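Local atomic coordinates of nitroreductase (Mycolicibacterium smegmatis, PDB entry 6XRI), a protein that probably binds the deazaflavin coenzyme F420 and uses its reduced form to convert quinones to quinols. Residues P34-T39 with V89-K94; F38-A43 with F79-N84. All coordinates share one frame; numbering follows the deposited sequence.

Both contacts start from strand 35-41 and meet different parts of one later stretch of chain, with centres about 16 Å apart. Contact 1 pairs the first part of the strand with the end of strand 86-91, joining the first and fourth strands in sequence and so closing the six-stranded antiparallel barrel. Contact 2 takes up the end of the same strand and the loop after it, where helix 78-83 packs; that helix runs almost directly into strand 86-91. Both ranges include Phe38 and Thr39. Contact 1 lies near the centre of the chain, contact 2 about 12 Å from it, and each also touches the second subunit, so barrel closure and dimer packing share one strand.

Contact 1 of 2, residues P34-T39 with V89-K94; sequences PIVLFT and VQDGDK
Strands 35-39 and 89-91 run antiparallel at 160°, 4.7 Å apart at closest approach, and this pairing closes the six-stranded barrel. Leu37 and Gln90 form the hydrogen-bonded pair: Leu37 N reaches Gln90 O at 3.0 Å, and Gln90 N returns to Leu37 O at 2.9 Å, both N-H bonds nearly straight (165°). On the side of the sheet shared by these two, their side chains lie alongside each other, Leu37 CD2 packing 4.0 Å from Gln90 CD. This one methyl of leucine thus covers the face of the flat amide, whose NE2 bonds to Asp26. Phe38 and Val89, the neighbouring non-hydrogen-bonded pair, point to the other side, where Met64 and Leu96 add to an apolar cluster well suited to an aromatic ring and a branched valine. Val89 has chi1 63°, which sets CG2 anti to the backbone N and obliquely beside the Phe38 ring, 3.6 Å from Phe38 CE1. Asp91 suits the strand end differently: its OD2 accepts a hydrogen bond from Tyr62 and forms a salt bridge with Arg55, which would stabilise a buried negative charge. The methyl Val36 CG1 lies over the face of that carboxylate, 3.5 Å from Asp91 OD1.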
loop_
_atom_site.group_PDB
_atom_site.type_symbol
_atom_site.label_atom_id
_atom_site.label_comp_id
_atom_site.label_asym_id
_atom_site.label_seq_id
_atom_site.Cartn_x
_atom_site.Cartn_y
_atom_site.Cartn_z
ATOM N N PRO A 34 -3.127 -5.879 5.404
ATOM C CA PRO A 34 -3.355 -4.774 6.358
ATOM C C PRO A 34 -3.262 -3.366 5.799
ATOM O O PRO A 34 -2.980 -2.443 6.560
ATOM C CB PRO A 34 -2.238 -4.965 7.384
ATOM C CG PRO A 34 -1.056 -5.504 6.520
ATOM C CD PRO A 34 -1.735 -6.378 5.441
ATOM N N ILE A 35 -3.526 -3.194 4.511
ATOM C CA ILE A 35 -3.271 -1.928 3.840
ATOM C C ILE A 35 -4.555 -1.410 3.204
ATOM O O ILE A 35 -5.421 -2.173 2.762
ATOM C CB ILE A 35 -2.156 -2.073 2.779
ATOM C CG1 ILE A 35 -0.871 -2.590 3.434
ATOM C CG2 ILE A 35 -1.893 -0.744 2.083
ATOM C CD1 ILE A 35 0.183 -3.113 2.448
ATOM N N VAL A 36 -4.672 -0.083 3.175
ATOM C CA VAL A 36 -5.731 0.612 2.462
ATOM C C VAL A 36 -5.075 1.685 1.610
ATOM O O VAL A 36 -3.900 2.009 1.770
ATOM C CB VAL A 36 -6.772 1.242 3.405
ATOM C CG1 VAL A 36 -7.488 0.174 4.176
ATOM C CG2 VAL A 36 -6.086 2.248 4.320
ATOM N N LEU A 37 -5.863 2.241 0.696
ATOM C CA LEU A 37 -5.392 3.238 -0.253
ATOM C C LEU A 37 -6.131 4.541 0.005
ATOM O O LEU A 37 -7.350 4.537 0.202
ATOM C CB LEU A 37 -5.613 2.771 -1.698
ATOM C CG LEU A 37 -4.956 3.615 -2.792
ATOM C CD1 LEU A 37 -3.449 3.343 -2.795
ATOM C CD2 LEU A 37 -5.609 3.358 -4.143
ATOM N N PHE A 38 -5.383 5.644 0.029
ATOM C CA PHE A 38 -5.928 6.992 0.130
ATOM C C PHE A 38 -5.591 7.749 -1.144
ATOM O O PHE A 38 -4.439 7.726 -1.600
ATOM C CB PHE A 38 -5.376 7.733 1.351
ATOM C CG PHE A 38 -5.723 7.076 2.650
ATOM C CD1 PHE A 38 -6.976 7.292 3.234
ATOM C CD2 PHE A 38 -4.818 6.218 3.273
ATOM C CE1 PHE A 38 -7.325 6.675 4.426
ATOM C CE2 PHE A 38 -5.150 5.590 4.464
ATOM C CZ PHE A 38 -6.409 5.819 5.047
ATOM N N THR A 39 -6.594 8.411 -1.714
ATOM C CA THR A 39 -6.420 9.185 -2.938
ATOM C C THR A 39 -6.487 10.678 -2.621
ATOM O O THR A 39 -7.458 11.158 -2.019
ATOM C CB THR A 39 -7.461 8.811 -4.000
ATOM O OG1 THR A 39 -7.379 7.413 -4.318
ATOM C CG2 THR A 39 -7.202 9.614 -5.287
ATOM N N VAL A 89 -10.962 6.819 0.132
ATOM C CA VAL A 89 -10.293 5.635 0.658
ATOM C C VAL A 89 -10.843 4.392 -0.030
ATOM O O VAL A 89 -12.049 4.271 -0.267
ATOM C CB VAL A 89 -10.427 5.532 2.196
ATOM C CG1 VAL A 89 -11.876 5.375 2.602
ATOM C CG2 VAL A 89 -9.576 4.372 2.771
ATOM N N GLN A 90 -9.939 3.475 -0.354
ATOM C CA GLN A 90 -10.278 2.169 -0.896
ATOM C C GLN A 90 -9.788 1.106 0.073
ATOM O O GLN A 90 -8.579 0.997 0.310
ATOM C CB GLN A 90 -9.642 1.982 -2.272
ATOM C CG GLN A 90 -9.950 3.122 -3.264
ATOM C CD GLN A 90 -9.507 2.789 -4.707
ATOM O OE1 GLN A 90 -9.312 1.622 -5.045
ATOM N NE2 GLN A 90 -9.347 3.812 -5.549
ATOM N N ASP A 91 -10.726 0.338 0.635
ATOM C CA ASP A 91 -10.425 -0.753 1.566
ATOM C C ASP A 91 -10.997 -2.065 1.016
ATOM O O ASP A 91 -12.208 -2.305 1.074
ATOM C CB ASP A 91 -10.971 -0.440 2.954
ATOM C CG ASP A 91 -10.599 -1.499 3.974
ATOM O OD1 ASP A 91 -9.770 -2.394 3.631
ATOM O OD2 ASP A 91 -11.147 -1.416 5.103
ATOM N N GLY A 92 -10.123 -2.919 0.493
ATOM C CA GLY A 92 -10.582 -4.158 -0.114
ATOM C C GLY A 92 -11.507 -3.854 -1.275
ATOM O O GLY A 92 -11.104 -3.253 -2.280
ATOM N N ASP A 93 -12.772 -4.253 -1.140
ATOM C CA ASP A 93 -13.776 -4.039 -2.173
ATOM C C ASP A 93 -14.733 -2.910 -1.816
ATOM O O ASP A 93 -15.823 -2.816 -2.395
ATOM C CB ASP A 93 -14.553 -5.331 -2.429
ATOM C CG ASP A 93 -13.639 -6.538 -2.647
ATOM O OD1 ASP A 93 -12.662 -6.452 -3.424
ATOM O OD2 ASP A 93 -13.896 -7.586 -2.021
ATOM N N LYS A 94 -14.347 -2.052 -0.883
ATOM C CA LYS A 94 -15.158 -0.922 -0.467
ATOM C C LYS A 94 -14.477 0.377 -0.874
ATOM O O LYS A 94 -13.250 0.498 -0.803
ATOM C CB LYS A 94 -15.385 -0.939 1.045
ATOM C CG LYS A 94 -16.006 -2.223 1.585
ATOM C CD LYS A 94 -15.832 -2.322 3.100
ATOM C CE LYS A 94 -15.612 -3.765 3.550
ATOM N NZ LYS A 94 -16.821 -4.619 3.389
#

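Contact 2 of 2, residues F38-A43 with F79-N84; sequences FTTTGA and FNVKAN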
loop_
_atom_site.group_PDB
_atom_site.type_symbol
_atom_site.label_atom_id
_atom_site.label_comp_id
_atom_site.label_asym_id
_atom_site.label_seq_id
_atom_site.Cartn_x
_atom_site.Cartn_y
_atom_site.Cartn_z
ATOM N N PHE A 38 -5.383 5.644 0.029
ATOM C CA PHE A 38 -5.928 6.992 0.130
ATOM C C PHE A 38 -5.591 7.749 -1.144
ATOM O O PHE A 38 -4.439 7.726 -1.600
ATOM C CB PHE A 38 -5.376 7.733 1.351
ATOM C CG PHE A 38 -5.723 7.076 2.650
ATOM C CD1 PHE A 38 -6.976 7.292 3.234
ATOM C CD2 PHE A 38 -4.818 6.218 3.273
ATOM C CE1 PHE A 38 -7.325 6.675 4.426
ATOM C CE2 PHE A 38 -5.150 5.590 4.464
ATOM C CZ PHE A 38 -6.409 5.819 5.047
ATOM N N THR A 39 -6.594 8.411 -1.714
ATOM C CA THR A 39 -6.420 9.185 -2.938
ATOM C C THR A 39 -6.487 10.678 -2.621
ATOM O O THR A 39 -7.458 11.158 -2.019
ATOM C CB THR A 39 -7.461 8.811 -4.000
ATOM O OG1 THR A 39 -7.379 7.413 -4.318
ATOM C CG2 THR A 39 -7.202 9.614 -5.287
ATOM N N THR A 40 -5.454 11.403 -3.054
ATOM C CA THR A 40 -5.294 12.823 -2.777
ATOM C C THR A 40 -5.187 13.567 -4.103
ATOM O O THR A 40 -4.662 13.044 -5.095
ATOM C CB THR A 40 -4.051 13.142 -1.895
ATOM O OG1 THR A 40 -4.117 14.505 -1.433
ATOM C CG2 THR A 40 -2.780 12.933 -2.671
ATOM N N THR A 41 -5.681 14.802 -4.089
ATOM C CA THR A 41 -5.808 15.642 -5.271
ATOM C C THR A 41 -4.777 16.768 -5.213
ATOM O O THR A 41 -4.717 17.510 -4.225
ATOM C CB THR A 41 -7.229 16.212 -5.368
ATOM O OG1 THR A 41 -8.176 15.147 -5.493
ATOM C CG2 THR A 41 -7.352 17.130 -6.581
ATOM N N GLY A 42 -3.966 16.885 -6.269
ATOM C CA GLY A 42 -2.990 17.955 -6.372
ATOM C C GLY A 42 -3.660 19.293 -6.133
ATOM O O GLY A 42 -4.715 19.581 -6.715
ATOM N N ALA A 43 -3.086 20.098 -5.237
ATOM C CA ALA A 43 -3.729 21.353 -4.860
ATOM C C ALA A 43 -3.836 22.273 -6.061
ATOM O O ALA A 43 -4.903 22.830 -6.348
ATOM C CB ALA A 43 -2.942 22.026 -3.731
ATOM N N PHE A 79 1.452 17.904 3.372
ATOM C CA PHE A 79 0.957 19.259 3.164
ATOM C C PHE A 79 -0.181 19.279 2.157
ATOM O O PHE A 79 -1.101 20.092 2.281
ATOM C CB PHE A 79 2.084 20.197 2.705
ATOM C CG PHE A 79 3.057 20.568 3.797
ATOM C CD1 PHE A 79 2.622 21.271 4.909
ATOM C CD2 PHE A 79 4.404 20.225 3.702
ATOM C CE1 PHE A 79 3.488 21.605 5.911
ATOM C CE2 PHE A 79 5.286 20.565 4.702
ATOM C CZ PHE A 79 4.825 21.255 5.813
ATOM N N ASN A 80 -0.144 18.396 1.158
ATOM C CA ASN A 80 -1.188 18.406 0.139
ATOM C C ASN A 80 -2.524 17.977 0.726
ATOM O O ASN A 80 -3.588 18.455 0.306
ATOM C CB ASN A 80 -0.796 17.493 -1.020
ATOM C CG ASN A 80 -1.638 17.727 -2.247
ATOM O OD1 ASN A 80 -1.259 18.493 -3.131
ATOM N ND2 ASN A 80 -2.798 17.084 -2.302
ATOM N N VAL A 81 -2.484 17.054 1.686
ATOM C CA VAL A 81 -3.700 16.640 2.354
ATOM C C VAL A 81 -4.200 17.733 3.277
ATOM O O VAL A 81 -5.385 17.749 3.614
ATOM C CB VAL A 81 -3.477 15.331 3.132
ATOM C CG1 VAL A 81 -4.716 15.000 3.959
ATOM C CG2 VAL A 81 -3.118 14.194 2.161
ATOM N N LYS A 82 -3.327 18.642 3.718
ATOM C CA LYS A 82 -3.800 19.806 4.464
ATOM C C LYS A 82 -4.370 20.867 3.530
ATOM O O LYS A 82 -5.459 21.402 3.778
ATOM C CB LYS A 82 -2.660 20.385 5.298
ATOM C CG LYS A 82 -2.264 19.506 6.478
ATOM C CD LYS A 82 -0.982 19.995 7.161
ATOM C CE LYS A 82 -1.209 21.346 7.864
ATOM N NZ LYS A 82 0.076 21.860 8.469
ATOM N N ALA A 83 -3.650 21.157 2.450
ATOM C CA ALA A 83 -4.109 22.120 1.458
ATOM C C ALA A 83 -5.444 21.696 0.855
ATOM O O ALA A 83 -6.378 22.503 0.747
ATOM C CB ALA A 83 -3.031 22.260 0.381
ATOM N N ASN A 84 -5.556 20.431 0.473
ATOM C CA ASN A 84 -6.791 19.898 -0.093
ATOM C C ASN A 84 -7.288 18.725 0.739
ATOM O O ASN A 84 -6.837 17.580 0.541
ATOM C CB ASN A 84 -6.585 19.469 -1.537
ATOM C CG ASN A 84 -7.899 19.151 -2.240
ATOM O OD1 ASN A 84 -8.981 19.097 -1.613
ATOM N ND2 ASN A 84 -7.810 18.929 -3.562
#
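At the rim of the barrel, the end of strand 38-41 and the loop after it meet the short helix 79-83, whose axis crosses the strand at 68°. Asn80 joins the two through its side-chain amide. With CG anti to the backbone N (chi1 -165°), the amide reaches across to the strand, where ND2 gives a nearly straight bond to Thr41 O at 2.7 Å. The oxygen lies in the amide plane of Asn80, although ND2 stands well above the carbonyl plane of Thr41. The same ND2 makes a weak bond to Thr40 OG1, while OD1 accepts Ala43 N at 3.2 Å. Asparagine suits this place because one group both donates to the strand end and accepts from the loop. A leucine here would probably leave Ala43 N without this acceptor and take from Thr41 O its straight bond, the weak one from Asn84 remaining. Small residues let the backbones come close: the methyls Ala43 CB and Ala83 CB meet at 4.1 Å, beside Arg13 and Thr16 of the second subunit. Just past the helix, Asn84 ND2 lies 3.3 Å from Thr41 CB and bonds weakly to Thr41 O at 3.5 Å.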